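Side-chain contacts in acetyltransferase (Agrobacterium tumefaciens, PDB 2DXQ), which probably transfers an acetyl group from acetyl-coenzyme A to an acceptor that is not identified, as a member of the GNAT family: residues Ile6-Ala11 against Gly99-Arg104; Ala40-Met45 against Leu51-Ala56; Ala66-Val71 against Ile107-Gly112; Asn73-Ala78 against Asn114-Met119; Leu120-Gly123 against Ala128-Ala131. All blocks are in the same frame, centred on the assembly; numbering follows the deposited sequence.

Overall arrangement
A single mixed sheet ties the five contacts together. Contacts 1 and 2 meet across its neighbouring strands 6-10 and 51-58, where A11 N lies 2.7 Å from I53 O. Contacts 1 and 3 share helix 98-112, their centres about 12 Å apart; contact 3 continues into contact 4, A110 O being 3.1 Å from C115 N. Contacts 4 and 5 occupy successive parts of strand 117-122, with centres about 22 Å apart. The phosphate on the helix start in contact 1 probably marks the cofactor pyrophosphate site. The phosphates of contact 4, whose centre lies about 23 Å from that of contact 1, belong instead to the subunit interface, which contacts 2 to 5 all touch.

Contact 1: residues Ile6-Ala11 against Gly99-Arg104; sequences ISLRAA and GRTVVR. With PO4 (phosphate ion), chain C; PO4 (phosphate ion), chain F.
L8, on strand 6-10, one of the two outer strands of the chain's sheet, packs against T101 and V102 in the opening turns of helix 98-112, the helix whose start receives the cofactor pyrophosphate in the GNAT fold. The leucine alone bridges from the strand segment. Its CG stands anti to the backbone N (chi1 168°), and both methyls close on T101 CG2, CD2 at 3.9 Å and CD1 at 4.0 Å; CD1 also reaches V102 CA at 4.1 Å. V102 adds its CG2, 4.3 Å from L8 CD1, and its side chain also touches F54 of the adjacent strand; H105 of the same helix touches L8 as well.

At its N-terminal end the helix binds anions. One phosphate accepts hydrogen bonds from G99 N to its O4 (3.0 Å) and from R100 N to its O3 (2.9 Å), the second at 160°. G97 N also hydrogen-bonds to phosphate here. The bent R100 side chain brings one face of its guanidinium over the same O3, while its NH1 bonds to S135 OG. T101 gives its methyl to L8 and points its hydroxyl at a second phosphate: OG1 lies 3.1 Å from O1 of that ion, yet it also has G97 O within bonding reach, so the bond to the phosphate is not settled.

The division of labour is clear: apolar groups seat the helix over strand 6-10 and its neighbour, and backbone N-H groups at its start grip an anion. The helix dipole would favour the negative charge, which is consistent with a site for the cofactor pyrophosphate.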
# COMPACT_ATOMS: atom_id res chain seq x y z
N ILE A 6 -16.41 -24.55 6.33
CA ILE A 6 -16.06 -23.13 6.19
C ILE A 6 -14.70 -22.96 6.82
O ILE A 6 -14.47 -23.39 7.96
CB ILE A 6 -17.09 -22.19 6.87
CG1 ILE A 6 -18.44 -22.26 6.14
CG2 ILE A 6 -16.57 -20.72 6.88
CD1 ILE A 6 -19.56 -21.57 6.86
N SER A 7 -13.78 -22.34 6.09
CA SER A 7 -12.47 -22.07 6.64
C SER A 7 -11.93 -20.71 6.22
O SER A 7 -12.52 -20.02 5.38
CB SER A 7 -11.50 -23.18 6.28
OG SER A 7 -10.32 -23.02 7.03
N LEU A 8 -10.80 -20.34 6.81
CA LEU A 8 -10.13 -19.07 6.57
C LEU A 8 -8.65 -19.39 6.71
O LEU A 8 -8.23 -19.95 7.72
CB LEU A 8 -10.58 -18.09 7.64
CG LEU A 8 -9.84 -16.76 7.79
CD1 LEU A 8 -10.25 -15.81 6.71
CD2 LEU A 8 -10.17 -16.19 9.16
N ARG A 9 -7.86 -19.03 5.70
CA ARG A 9 -6.43 -19.31 5.71
C ARG A 9 -5.70 -18.42 4.71
O ARG A 9 -6.34 -17.77 3.89
CB ARG A 9 -6.18 -20.77 5.37
CG ARG A 9 -6.85 -21.23 4.09
CD ARG A 9 -6.50 -22.69 3.77
NE ARG A 9 -7.16 -23.13 2.54
CZ ARG A 9 -6.72 -22.85 1.32
NH1 ARG A 9 -5.63 -22.11 1.15
NH2 ARG A 9 -7.38 -23.30 0.27
N ALA A 10 -4.38 -18.41 4.80
CA ALA A 10 -3.56 -17.82 3.76
C ALA A 10 -3.62 -18.70 2.53
O ALA A 10 -3.73 -19.94 2.64
CB ALA A 10 -2.10 -17.66 4.23
N ALA A 11 -3.55 -18.07 1.36
CA ALA A 11 -3.48 -18.79 0.10
C ALA A 11 -2.10 -19.41 -0.07
O ALA A 11 -1.11 -18.94 0.51
CB ALA A 11 -3.77 -17.85 -1.07
N GLY A 99 -16.70 -11.87 3.04
CA GLY A 99 -15.86 -10.65 2.89
C GLY A 99 -15.45 -10.04 4.23
O GLY A 99 -14.28 -9.71 4.45
N ARG A 100 -16.42 -9.86 5.13
CA ARG A 100 -16.12 -9.31 6.45
C ARG A 100 -15.11 -10.19 7.18
O ARG A 100 -14.18 -9.69 7.81
CB ARG A 100 -17.41 -9.08 7.27
CG ARG A 100 -17.26 -8.13 8.50
CD ARG A 100 -18.56 -7.28 8.73
NE ARG A 100 -19.63 -8.08 8.23
CZ ARG A 100 -20.56 -7.80 7.33
NH1 ARG A 100 -20.76 -6.60 6.74
NH2 ARG A 100 -21.35 -8.80 7.07
N THR A 101 -15.28 -11.52 7.08
CA THR A 101 -14.36 -12.44 7.76
C THR A 101 -12.93 -12.22 7.28
O THR A 101 -12.00 -12.08 8.08
CB THR A 101 -14.74 -13.91 7.55
OG1 THR A 101 -16.08 -14.12 8.02
CG2 THR A 101 -13.78 -14.83 8.32
N VAL A 102 -12.76 -12.18 5.97
CA VAL A 102 -11.41 -12.09 5.42
C VAL A 102 -10.74 -10.70 5.64
O VAL A 102 -9.55 -10.61 5.94
CB VAL A 102 -11.38 -12.59 3.96
CG1 VAL A 102 -12.02 -11.60 2.99
CG2 VAL A 102 -9.98 -12.94 3.54
N VAL A 103 -11.53 -9.65 5.54
CA VAL A 103 -10.99 -8.29 5.76
C VAL A 103 -10.65 -8.11 7.23
O VAL A 103 -9.55 -7.63 7.57
CB VAL A 103 -11.96 -7.19 5.28
CG1 VAL A 103 -11.45 -5.80 5.67
CG2 VAL A 103 -12.18 -7.30 3.74
N ARG A 104 -11.56 -8.52 8.11
CA ARG A 104 -11.31 -8.39 9.55
C ARG A 104 -10.09 -9.24 9.98
O ARG A 104 -9.27 -8.78 10.79
CB ARG A 104 -12.59 -8.70 10.36
CG ARG A 104 -13.62 -7.58 10.28
CD ARG A 104 -14.85 -7.84 11.13
NE ARG A 104 -14.52 -7.66 12.54
CZ ARG A 104 -14.75 -6.56 13.25
NH1 ARG A 104 -15.35 -5.50 12.71
NH2 ARG A 104 -14.40 -6.53 14.53
P PO4 C . -19.92 -10.00 2.87
O1 PO4 C . -21.34 -10.44 3.09
O2 PO4 C . -20.03 -8.55 2.36
O3 PO4 C . -19.17 -9.98 4.17
O4 PO4 C . -19.23 -10.80 1.81
P PO4 F . -19.15 -16.97 7.46
O1 PO4 F . -17.66 -16.69 7.36
O2 PO4 F . -19.44 -17.93 8.60
O3 PO4 F . -19.89 -15.67 7.65
O4 PO4 F . -19.68 -17.60 6.19

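Contact 2: residues Ala40-Met45 against Leu51-Ala56; sequences AVFAAM and LTIFVA
I53 meets M45 and F42 in the tight part of this helix-on-sheet contact, where helix 35-47 packs against strand 51-58 at 112° between the segment directions. Two groups converge on I53 CD1. F42 CE1 is 3.7 Å away, the methyl lying at the edge of the ring and near its plane. M45, a selenomethionine in the crystal, reaches the same methyl with CE, also at 3.7 Å; its chain bends at the last torsion (chi3 81°), and the two side chains cross at roughly a right angle. L19 of helix 16-26 touches both F42 and I53 and helps bury this part.

Toward the start of the strand the side chains fit less closely. There L51 is partly exposed and comes no nearer to the M45 side chain than 4.2 Å, CD2 to CB, while the same CD2 lies against the helix backbone, 3.5 Å from M45 O. P72 of the second subunit packs on L51, and L74 of that subunit on F42 and M45. A40, A43 and A44 are the solvent side of the helix.

This contact joins its side chains through apolar groups: I53 CD1 sits between a ring edge and the terminal methyl of the selenomethionine, and L51 adds a methyl against the helix backbone.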
# COMPACT_ATOMS: atom_id res chain seq x y z
N ALA A 40 4.13 -17.11 -12.44
CA ALA A 40 5.35 -16.39 -12.07
C ALA A 40 5.05 -15.26 -11.06
O ALA A 40 5.73 -15.15 -10.04
CB ALA A 40 6.00 -15.83 -13.33
N VAL A 41 4.04 -14.45 -11.35
CA VAL A 41 3.64 -13.39 -10.41
C VAL A 41 3.10 -13.97 -9.10
O VAL A 41 3.44 -13.48 -8.02
CB VAL A 41 2.65 -12.37 -11.05
CG1 VAL A 41 2.16 -11.39 -9.99
CG2 VAL A 41 3.36 -11.60 -12.14
N PHE A 42 2.29 -15.03 -9.18
CA PHE A 42 1.78 -15.66 -7.96
C PHE A 42 2.94 -16.12 -7.05
O PHE A 42 2.93 -15.91 -5.83
CB PHE A 42 0.82 -16.82 -8.28
CG PHE A 42 0.13 -17.40 -7.08
CD1 PHE A 42 -0.60 -16.58 -6.22
CD2 PHE A 42 0.19 -18.76 -6.81
CE1 PHE A 42 -1.25 -17.11 -5.10
CE2 PHE A 42 -0.47 -19.31 -5.68
CZ PHE A 42 -1.18 -18.47 -4.84
N ALA A 43 3.95 -16.74 -7.65
CA ALA A 43 5.13 -17.19 -6.90
C ALA A 43 5.86 -16.02 -6.25
O ALA A 43 6.29 -16.12 -5.09
CB ALA A 43 6.08 -17.98 -7.80
N ALA A 44 6.00 -14.91 -6.98
CA ALA A 44 6.60 -13.68 -6.45
C ALA A 44 5.80 -13.14 -5.27
O ALA A 44 6.37 -12.63 -4.31
CB ALA A 44 6.71 -12.63 -7.53
N MSE A 45 4.47 -13.24 -5.37
CA MSE A 45 3.59 -12.81 -4.28
C MSE A 45 3.78 -13.66 -3.03
O MSE A 45 3.88 -13.14 -1.91
CB MSE A 45 2.13 -12.83 -4.73
CG MSE A 45 1.81 -11.76 -5.77
SE MSE A 45 -0.04 -11.76 -6.32
CE MSE A 45 -0.75 -10.75 -4.82
N LEU A 51 3.63 -9.74 2.57
CA LEU A 51 2.41 -9.88 1.76
C LEU A 51 1.75 -11.22 2.07
O LEU A 51 2.41 -12.26 2.01
CB LEU A 51 2.75 -9.82 0.27
CG LEU A 51 1.62 -9.84 -0.78
CD1 LEU A 51 2.12 -9.23 -2.09
CD2 LEU A 51 1.03 -11.24 -1.03
N THR A 52 0.45 -11.20 2.37
CA THR A 52 -0.32 -12.42 2.55
C THR A 52 -1.65 -12.27 1.83
O THR A 52 -2.34 -11.27 2.03
CB THR A 52 -0.58 -12.76 4.03
OG1 THR A 52 0.66 -12.80 4.76
CG2 THR A 52 -1.27 -14.12 4.13
N ILE A 53 -1.99 -13.25 0.99
CA ILE A 53 -3.32 -13.29 0.38
C ILE A 53 -4.15 -14.21 1.28
O ILE A 53 -3.77 -15.36 1.49
CB ILE A 53 -3.30 -13.90 -1.05
CG1 ILE A 53 -2.37 -13.14 -2.01
CG2 ILE A 53 -4.74 -13.96 -1.62
CD1 ILE A 53 -2.06 -13.91 -3.33
N PHE A 54 -5.26 -13.70 1.81
CA PHE A 54 -6.15 -14.52 2.63
C PHE A 54 -7.36 -14.93 1.83
O PHE A 54 -7.82 -14.15 1.00
CB PHE A 54 -6.58 -13.75 3.87
CG PHE A 54 -5.47 -13.54 4.85
CD1 PHE A 54 -4.96 -14.62 5.58
CD2 PHE A 54 -4.91 -12.28 5.03
CE1 PHE A 54 -3.91 -14.44 6.49
CE2 PHE A 54 -3.87 -12.08 5.93
CZ PHE A 54 -3.37 -13.16 6.66
N VAL A 55 -7.85 -16.15 2.06
CA VAL A 55 -9.09 -16.63 1.45
C VAL A 55 -10.06 -17.17 2.51
O VAL A 55 -9.64 -17.77 3.49
CB VAL A 55 -8.85 -17.74 0.37
CG1 VAL A 55 -8.24 -17.15 -0.90
CG2 VAL A 55 -7.96 -18.88 0.91
N ALA A 56 -11.35 -16.92 2.32
CA ALA A 56 -12.38 -17.67 3.03
C ALA A 56 -12.81 -18.76 2.08
O ALA A 56 -12.94 -18.52 0.86
CB ALA A 56 -13.58 -16.77 3.39

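Contact 3: residues Ala66-Val71 against Ile107-Gly112; sequences ATLLIV and IETAFG
L68 and I70 on strand 61-71 face T109 and A110 on helix 98-112, which runs almost along the strand: the segment axes come within 9.2 Å and diverge by only 16°. The helix belongs to the beta-alpha-beta crossover that joins strand 81-88 to its parallel neighbour 117-122, and here it lies over the middle of the sheet.

The course of L68 gives the logic of the contact. CB points at the helix but stops short of it. CG, placed anti to the backbone N (chi1 177°), continues in that direction and is still 4.7 Å from A110 CB. Contact is made at the branch ends. CD1 abuts A110 CB at 3.9 Å, a methyl against a methyl. CD2 goes to the preceding residue, where it lies 3.8 Å from T109 CG2 and 3.9 Å from T109 CB, and it also brushes A110 N at 3.9 Å. The fork of the leucine thus straddles two successive helical residues. Two residues further along the strand, I70 CD1 makes a looser approach to A110 CA, at 4.4 Å.

The same rotamer that gives T109 CG2 to L68 turns OG1 back along the helix to hydrogen-bond H105 O. F54 of strand 51-58 also touches T109, and V118 of strand 117-122 touches A110, so the helix rests on several strands at once.

The small A110 side chain probably helps the helix sit close to the strand, and the threonine, its hydroxyl paired with its own helix, presents an essentially apolar surface to the leucine.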
# COMPACT_ATOMS: atom_id res chain seq x y z
N ALA A 66 -8.81 -11.21 0.43
CA ALA A 66 -8.23 -9.88 0.67
C ALA A 66 -6.73 -10.08 0.77
O ALA A 66 -6.27 -11.09 1.33
CB ALA A 66 -8.76 -9.29 1.96
N THR A 67 -5.96 -9.11 0.27
CA THR A 67 -4.51 -9.19 0.34
C THR A 67 -4.00 -8.16 1.35
O THR A 67 -4.37 -6.99 1.29
CB THR A 67 -3.88 -8.93 -1.04
OG1 THR A 67 -4.38 -9.90 -1.98
CG2 THR A 67 -2.33 -8.95 -0.97
N LEU A 68 -3.15 -8.63 2.26
CA LEU A 68 -2.56 -7.77 3.27
C LEU A 68 -1.13 -7.46 2.88
O LEU A 68 -0.37 -8.36 2.53
CB LEU A 68 -2.56 -8.48 4.63
CG LEU A 68 -1.91 -7.75 5.80
CD1 LEU A 68 -2.62 -6.42 6.12
CD2 LEU A 68 -1.92 -8.70 7.01
N LEU A 69 -0.77 -6.18 2.97
CA LEU A 69 0.60 -5.74 2.67
C LEU A 69 1.14 -5.06 3.92
O LEU A 69 0.67 -3.98 4.29
CB LEU A 69 0.62 -4.76 1.49
CG LEU A 69 -0.20 -5.14 0.25
CD1 LEU A 69 -0.29 -3.96 -0.71
CD2 LEU A 69 0.44 -6.36 -0.44
N ILE A 70 2.10 -5.69 4.58
CA ILE A 70 2.71 -5.11 5.78
C ILE A 70 4.05 -4.51 5.37
O ILE A 70 4.84 -5.17 4.70
CB ILE A 70 2.92 -6.16 6.90
CG1 ILE A 70 1.57 -6.70 7.39
CG2 ILE A 70 3.69 -5.52 8.08
CD1 ILE A 70 1.68 -7.95 8.31
N VAL A 71 4.28 -3.27 5.79
CA VAL A 71 5.39 -2.46 5.26
C VAL A 71 6.30 -2.00 6.40
O VAL A 71 5.81 -1.40 7.35
CB VAL A 71 4.86 -1.21 4.51
CG1 VAL A 71 6.01 -0.50 3.76
CG2 VAL A 71 3.72 -1.57 3.53
N ILE A 107 -6.99 -7.30 8.97
CA ILE A 107 -6.79 -6.22 9.96
C ILE A 107 -6.14 -6.78 11.22
O ILE A 107 -5.14 -6.26 11.71
CB ILE A 107 -8.11 -5.53 10.30
CG1 ILE A 107 -8.57 -4.71 9.08
CG2 ILE A 107 -7.94 -4.59 11.52
CD1 ILE A 107 -10.03 -4.25 9.15
N GLU A 108 -6.71 -7.87 11.71
CA GLU A 108 -6.23 -8.44 12.97
C GLU A 108 -4.80 -8.94 12.83
O GLU A 108 -3.98 -8.76 13.75
CB GLU A 108 -7.19 -9.53 13.45
CG GLU A 108 -8.48 -8.90 13.95
CD GLU A 108 -9.60 -9.90 14.20
OE1 GLU A 108 -9.38 -11.13 14.11
OE2 GLU A 108 -10.72 -9.43 14.50
N THR A 109 -4.49 -9.49 11.66
CA THR A 109 -3.14 -9.98 11.37
C THR A 109 -2.12 -8.85 11.34
O THR A 109 -1.01 -8.97 11.90
CB THR A 109 -3.12 -10.82 10.09
OG1 THR A 109 -3.99 -11.95 10.25
CG2 THR A 109 -1.69 -11.31 9.73
N ALA A 110 -2.51 -7.74 10.73
CA ALA A 110 -1.67 -6.54 10.71
C ALA A 110 -1.40 -6.01 12.12
O ALA A 110 -0.25 -5.71 12.49
CB ALA A 110 -2.35 -5.47 9.86
N PHE A 111 -2.45 -5.87 12.92
CA PHE A 111 -2.28 -5.39 14.29
C PHE A 111 -1.44 -6.36 15.14
O PHE A 111 -0.63 -5.91 15.97
CB PHE A 111 -3.62 -5.11 14.96
CG PHE A 111 -4.31 -3.85 14.45
CD1 PHE A 111 -3.57 -2.79 13.93
CD2 PHE A 111 -5.69 -3.73 14.53
CE1 PHE A 111 -4.21 -1.63 13.47
CE2 PHE A 111 -6.34 -2.57 14.08
CZ PHE A 111 -5.60 -1.52 13.55
N GLY A 112 -1.60 -7.65 14.91
CA GLY A 112 -0.75 -8.66 15.58
C GLY A 112 0.73 -8.52 15.23
O GLY A 112 1.62 -8.91 16.00

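Contact 4: residues Asn73-Ala78 against Asn114-Met119; sequences NLTRAA and NCYKVM. With PO4 (phosphate ion), chain D; PO4 (phosphate ion), chain I.
R76 lies against Y116 from a rare backbone turn: R76, A77 and A78 all have positive phi, a left-handed helical conformation closed weakly by A78 N to L74 O. Its CG sits over one ring face, 3.6 Å from the centroid and 21° off the normal, a CH-pi contact whose closest atom is Y116 CZ at 3.3 Å. K117 CG lies over the opposite face, so aliphatic carbon sandwiches the ring. The R76 chain, bent at chi2 and chi3, sets the guanidinium plane 83° from that of the Y116 ring.

There both residues hold one phosphate oxygen: O1 accepts bonds from R76 NE at 2.7 Å and from Y116 OH at 2.9 Å. K117 NZ reaches O4 of the same ion, although its very short separation makes the detail doubtful. A second phosphate is weakly bonded by R76 NH1, which also forms a salt bridge with D30 of the second subunit.

At the ring edge N73 ND2 approaches Y116 CE1 (3.7 Å); ND2 is held by T75 OG1 at 2.7 Å, nearly in the amide plane, and by R79 O. The phosphates thus probably offset a cationic patch to which R148 of the second subunit adds. Beyond it, K117, V118 and M119 pair antiparallel with a strand of that subunit, an arrangement consistent with the strand exchange of some GNAT dimers.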
# COMPACT_ATOMS: atom_id res chain seq x y z
N ASN A 73 8.82 0.44 8.41
CA ASN A 73 8.62 1.88 8.58
C ASN A 73 9.38 2.45 9.78
O ASN A 73 9.44 1.81 10.83
CB ASN A 73 7.12 2.15 8.74
CG ASN A 73 6.79 3.62 8.89
OD1 ASN A 73 7.11 4.44 8.03
ND2 ASN A 73 6.14 3.95 9.99
N LEU A 74 9.93 3.66 9.63
CA LEU A 74 10.69 4.33 10.70
C LEU A 74 9.91 5.37 11.51
O LEU A 74 10.33 5.78 12.60
CB LEU A 74 11.96 4.97 10.11
CG LEU A 74 13.08 4.00 9.74
CD1 LEU A 74 14.05 4.63 8.75
CD2 LEU A 74 13.80 3.53 11.01
N THR A 75 8.76 5.80 10.99
CA THR A 75 7.92 6.75 11.71
C THR A 75 7.16 6.02 12.81
O THR A 75 7.16 4.79 12.87
CB THR A 75 6.93 7.49 10.78
OG1 THR A 75 5.92 6.58 10.31
CG2 THR A 75 7.66 8.12 9.60
N ARG A 76 6.53 6.81 13.69
CA ARG A 76 5.68 6.33 14.79
C ARG A 76 6.36 5.20 15.58
O ARG A 76 5.83 4.09 15.70
CB ARG A 76 4.29 5.90 14.27
CG ARG A 76 3.66 6.81 13.19
CD ARG A 76 3.55 8.25 13.62
NE ARG A 76 2.41 8.96 13.04
CZ ARG A 76 2.04 10.18 13.44
NH1 ARG A 76 2.72 10.79 14.40
NH2 ARG A 76 0.99 10.77 12.89
N ALA A 77 7.55 5.50 16.10
CA ALA A 77 8.36 4.55 16.88
C ALA A 77 8.81 3.33 16.06
O ALA A 77 8.94 2.21 16.58
CB ALA A 77 7.61 4.14 18.16
N ALA A 78 9.05 3.56 14.77
CA ALA A 78 9.49 2.55 13.81
C ALA A 78 8.52 1.37 13.70
O ALA A 78 8.93 0.23 13.53
CB ALA A 78 10.95 2.07 14.08
N ASN A 114 2.12 -5.69 14.87
CA ASN A 114 2.41 -4.38 15.48
C ASN A 114 2.26 -3.20 14.51
O ASN A 114 2.87 -2.17 14.71
CB ASN A 114 3.79 -4.32 16.16
CG ASN A 114 3.88 -3.21 17.20
OD1 ASN A 114 2.90 -2.86 17.85
ND2 ASN A 114 5.08 -2.64 17.36
N CYS A 115 1.42 -3.36 13.48
CA CYS A 115 1.13 -2.21 12.61
C CYS A 115 0.34 -1.15 13.38
O CYS A 115 -0.62 -1.47 14.09
CB CYS A 115 0.33 -2.64 11.37
SG CYS A 115 1.25 -3.61 10.20
N TYR A 116 0.73 0.12 13.25
CA TYR A 116 -0.01 1.17 13.94
C TYR A 116 -1.30 1.59 13.23
O TYR A 116 -2.22 2.14 13.84
CB TYR A 116 0.88 2.37 14.27
CG TYR A 116 1.23 3.27 13.11
CD1 TYR A 116 2.37 3.04 12.34
CD2 TYR A 116 0.46 4.40 12.83
CE1 TYR A 116 2.71 3.89 11.30
CE2 TYR A 116 0.79 5.24 11.78
CZ TYR A 116 1.92 4.98 11.02
OH TYR A 116 2.27 5.83 9.98
N LYS A 117 -1.35 1.34 11.92
CA LYS A 117 -2.54 1.64 11.15
C LYS A 117 -2.67 0.65 9.99
O LYS A 117 -1.68 0.03 9.56
CB LYS A 117 -2.50 3.07 10.61
CG LYS A 117 -1.45 3.29 9.55
CD LYS A 117 -1.45 4.74 9.02
CE LYS A 117 -0.18 4.97 8.21
NZ LYS A 117 -0.19 6.32 7.55
N VAL A 118 -3.90 0.48 9.53
CA VAL A 118 -4.17 -0.29 8.32
C VAL A 118 -4.99 0.62 7.40
O VAL A 118 -5.97 1.20 7.83
CB VAL A 118 -4.96 -1.59 8.63
CG1 VAL A 118 -5.20 -2.39 7.34
CG2 VAL A 118 -4.18 -2.44 9.63
N MSE A 119 -4.58 0.72 6.13
CA MSE A 119 -5.24 1.62 5.18
C MSE A 119 -5.87 0.86 4.02
O MSE A 119 -5.41 -0.23 3.66
CB MSE A 119 -4.22 2.63 4.63
CG MSE A 119 -3.74 3.60 5.68
SE MSE A 119 -2.20 4.61 5.00
CE MSE A 119 -0.91 3.19 5.08
P PO4 D . -0.18 8.90 10.20
O1 PO4 D . 0.98 8.24 10.89
O2 PO4 D . -1.30 9.13 11.16
O3 PO4 D . 0.26 10.21 9.59
O4 PO4 D . -0.69 8.02 9.09
P PO4 I . 2.21 14.42 14.55
O1 PO4 I . 2.13 14.48 13.04
O2 PO4 I . 1.12 13.52 15.08
O3 PO4 I . 3.55 13.88 14.97
O4 PO4 I . 2.04 15.81 15.12

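Contact 5: residues Leu120-Gly123 against Ala128-Ala131; sequences LLTG and AVHA
T122, at the end of strand 117-122, packs against V129 and H130 of helix 127-135, the strand-to-helix step in the later part of the GNAT fold. The interactions fall into two kinds.

Van der Waals packing crosses between the segments, and it is light. The two branches of T122 go to different residues. OG1, anti to the backbone N (chi1 -172°), lies 4.0 Å from V129 CG1. CG2, left between the backbone N and the carbonyl carbon, approaches the imidazole of H130 obliquely. Between the segments the contact rests on such touches alone, and Y133 of the same helix helps to cover T122.

Hydrogen bonding is handled by the loop that links strand and helix. H130 NE2 bonds to R124 O, which helps to set the rotation of the ring, and R124 N makes a weak bond with T122 OG1; the same residue therefore serves both partners. Along the strand's edge, L120, L121 and T122 pair antiparallel with a strand of the second subunit, whose F145 packs on T122 and T143 on H130.

In this setting the ring atoms CD2 and NE2 of H130 both stand 4.1 Å from T122 CG2.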
# COMPACT_ATOMS: atom_id res chain seq x y z
N LEU A 120 -6.87 1.46 3.39
CA LEU A 120 -7.50 0.84 2.25
C LEU A 120 -8.07 1.94 1.37
O LEU A 120 -8.62 2.90 1.89
CB LEU A 120 -8.62 -0.11 2.71
CG LEU A 120 -9.39 -0.81 1.60
CD1 LEU A 120 -9.75 -2.24 2.01
CD2 LEU A 120 -10.64 -0.02 1.23
N LEU A 121 -7.92 1.79 0.06
CA LEU A 121 -8.46 2.72 -0.92
C LEU A 121 -9.42 1.99 -1.83
O LEU A 121 -9.09 0.93 -2.37
CB LEU A 121 -7.33 3.32 -1.78
CG LEU A 121 -6.53 4.44 -1.13
CD1 LEU A 121 -5.74 5.20 -2.20
CD2 LEU A 121 -7.46 5.39 -0.40
N THR A 122 -10.61 2.54 -1.99
CA THR A 122 -11.57 1.92 -2.88
C THR A 122 -12.08 2.92 -3.91
O THR A 122 -12.17 4.11 -3.66
CB THR A 122 -12.70 1.20 -2.11
OG1 THR A 122 -13.51 0.46 -3.03
CG2 THR A 122 -13.57 2.19 -1.33
N GLY A 123 -12.34 2.44 -5.11
CA GLY A 123 -12.73 3.34 -6.20
C GLY A 123 -14.19 3.09 -6.47
O GLY A 123 -14.76 3.61 -7.45
N ALA A 128 -22.78 0.95 -0.65
CA ALA A 128 -22.87 -0.30 0.11
C ALA A 128 -21.46 -0.81 0.37
O ALA A 128 -21.19 -1.40 1.42
CB ALA A 128 -23.71 -1.34 -0.64
N VAL A 129 -20.57 -0.58 -0.59
CA VAL A 129 -19.15 -0.97 -0.41
C VAL A 129 -18.49 -0.18 0.72
O VAL A 129 -17.74 -0.71 1.54
CB VAL A 129 -18.37 -0.83 -1.73
CG1 VAL A 129 -16.87 -1.06 -1.51
CG2 VAL A 129 -18.92 -1.80 -2.77
N HIS A 130 -18.77 1.13 0.76
CA HIS A 130 -18.23 1.97 1.82
C HIS A 130 -18.75 1.52 3.18
O HIS A 130 -17.98 1.44 4.13
CB HIS A 130 -18.61 3.43 1.57
CG HIS A 130 -18.03 3.99 0.31
ND1 HIS A 130 -18.03 5.33 0.03
CD2 HIS A 130 -17.41 3.38 -0.74
CE1 HIS A 130 -17.45 5.53 -1.14
NE2 HIS A 130 -17.05 4.37 -1.62
N ALA A 131 -20.06 1.25 3.27
CA ALA A 131 -20.67 0.78 4.53
C ALA A 131 -20.03 -0.54 4.95
O ALA A 131 -19.82 -0.80 6.15
CB ALA A 131 -22.17 0.58 4.36